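Local structure of tRNA (adenine(58)-N(1))-methyltransferase catalytic subunit TRM61 C-terminal domain-containing protein (1YB2) at residues A198-P203 against A265-S269. The protein is of unproven function but probably uses S-adenosyl-L-methionine to methylate an adenine base in RNA, as expected of TRM61-like tRNA methyltransferases. Residues are numbered along the deposited sequence; the frame is centred on the assembly and turned at random.
Sequences ASMMKP and AIKKS
Lys267, at the end of strand 258-267, reaches over the C-terminal end of helix 194-199 in a Rossmann-like methyltransferase domain. Lys267 NZ donates a hydrogen bond of 2.9 Å to Ala198 O. The ammonium group lies above that carbonyl plane, with a C=O...N angle of 136°. Met201 N also donates to Ala198 O, at 3.1 Å and from the opposite face, so two donors grip this helix-end oxygen. A weak second bond runs from Lys267 NZ to Met201 O, at 3.3 Å. The positive charge thus sits where the helix dipole would probably favour it.

The lysine chain starts with CG anti to the backbone N (chi1 176°). Bends at chi2 and chi4 then fold it over the turn after the helix. On the way Lys267 CD passes Ala198 CB at 4.0 Å. Selenomethionine Met201 lies across the base of the lysine chain. Met201 CB and CE each lie about 3.8 Å from Lys267 CB. Met229 of strand 229-242 packs against both Ala198 and Met201. Farther along, Pro203 CB meets Ser269 CB at 3.9 Å, while Ser269 OG is hydrogen-bonded to Asp64 OD1 and Met271 N. Gly204 then pairs with Lys267 through the backbone.

The contact joins a helix-to-strand turn to the antiparallel strand beside 205-211, a layout typical of the C-terminal half of class I methyltransferase folds.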
loop_
_atom_site.group_PDB
_atom_site.type_symbol
_atom_site.label_atom_id
_atom_site.label_comp_id
_atom_site.label_asym_id
_atom_site.label_seq_id
_atom_site.Cartn_x
_atom_site.Cartn_y
_atom_site.Cartn_z
ATOM N N ALA A 198 -2.124 23.050 -2.040
ATOM C CA ALA A 198 -0.700 23.365 -1.880
ATOM C C ALA A 198 -0.421 24.191 -0.633
ATOM O O ALA A 198 0.540 23.919 0.073
ATOM C CB ALA A 198 -0.151 24.077 -3.116
ATOM N N SER A 199 -1.256 25.199 -0.362
ATOM C CA SER A 199 -1.058 26.085 0.789
ATOM C C SER A 199 -1.095 25.370 2.145
ATOM O O SER A 199 -0.627 25.912 3.158
ATOM C CB SER A 199 -2.086 27.227 0.767
ATOM O OG SER A 199 -3.359 26.766 1.188
HETATM N N MSE A 200 -1.645 24.161 2.193
HETATM C CA MSE A 200 -1.620 23.455 3.468
HETATM C C MSE A 200 -0.720 22.217 3.527
HETATM O O MSE A 200 -0.841 21.397 4.429
HETATM C CB MSE A 200 -3.026 23.192 4.015
HETATM C CG MSE A 200 -4.033 22.660 3.045
HETATM SE SE MSE A 200 -5.867 23.101 3.694
HETATM C CE MSE A 200 -6.747 22.333 2.186
HETATM N N MSE A 201 0.194 22.113 2.567
HETATM C CA MSE A 201 1.173 21.036 2.525
HETATM C C MSE A 201 2.514 21.499 3.074
HETATM O O MSE A 201 3.002 22.564 2.689
HETATM C CB MSE A 201 1.364 20.596 1.074
HETATM C CG MSE A 201 0.143 19.938 0.477
HETATM SE SE MSE A 201 0.415 19.488 -1.388
HETATM C CE MSE A 201 1.762 18.028 -1.229
ATOM N N LYS A 202 3.124 20.703 3.947
ATOM C CA LYS A 202 4.526 20.949 4.322
ATOM C C LYS A 202 5.418 20.864 3.077
ATOM O O LYS A 202 5.199 20.004 2.222
ATOM C CB LYS A 202 4.996 19.912 5.325
ATOM C CG LYS A 202 4.356 20.073 6.674
ATOM C CD LYS A 202 4.788 18.969 7.589
ATOM C CE LYS A 202 4.205 19.187 8.970
ATOM N NZ LYS A 202 4.419 17.969 9.792
ATOM N N PRO A 203 6.435 21.743 2.974
ATOM C CA PRO A 203 7.352 21.625 1.825
ATOM C C PRO A 203 7.976 20.223 1.764
ATOM O O PRO A 203 8.383 19.689 2.801
ATOM C CB PRO A 203 8.452 22.643 2.142
ATOM C CG PRO A 203 7.811 23.625 3.094
ATOM C CD PRO A 203 6.799 22.848 3.889
ATOM N N ALA A 265 2.439 14.319 -6.722
ATOM C CA ALA A 265 3.104 15.617 -6.841
ATOM C C ALA A 265 3.774 15.965 -5.512
ATOM O O ALA A 265 3.275 15.593 -4.434
ATOM C CB ALA A 265 2.087 16.696 -7.239
ATOM N N ILE A 266 4.908 16.652 -5.584
ATOM C CA ILE A 266 5.601 17.140 -4.377
ATOM C C ILE A 266 5.464 18.661 -4.203
ATOM O O ILE A 266 5.637 19.410 -5.157
ATOM C CB ILE A 266 7.107 16.679 -4.366
ATOM C CG1 ILE A 266 7.826 17.044 -3.061
ATOM C CG2 ILE A 266 7.873 17.162 -5.643
ATOM C CD1 ILE A 266 9.160 16.300 -2.891
ATOM N N LYS A 267 5.132 19.105 -2.981
ATOM C CA LYS A 267 5.092 20.534 -2.635
ATOM C C LYS A 267 6.496 21.156 -2.612
ATOM O O LYS A 267 7.398 20.689 -1.894
ATOM C CB LYS A 267 4.417 20.735 -1.260
ATOM C CG LYS A 267 4.412 22.196 -0.739
ATOM C CD LYS A 267 3.422 23.070 -1.512
ATOM C CE LYS A 267 3.583 24.565 -1.145
ATOM N NZ LYS A 267 3.239 24.809 0.303
ATOM N N LYS A 268 6.668 22.240 -3.367
ATOM C CA LYS A 268 7.929 22.983 -3.349
ATOM C C LYS A 268 7.940 23.989 -2.216
ATOM O O LYS A 268 6.895 24.530 -1.871
ATOM C CB LYS A 268 8.151 23.670 -4.691
ATOM C CG LYS A 268 8.245 22.664 -5.832
ATOM C CD LYS A 268 8.487 23.336 -7.196
ATOM C CE LYS A 268 7.319 24.204 -7.585
ATOM N NZ LYS A 268 7.507 24.750 -8.954
ATOM N N SER A 269 9.116 24.250 -1.640
ATOM C CA SER A 269 9.239 25.286 -0.622
ATOM C C SER A 269 9.127 26.702 -1.199
ATOM O O SER A 269 8.838 27.651 -0.471
ATOM C CB SER A 269 10.580 25.149 0.125
ATOM O OG SER A 269 11.668 25.406 -0.756
#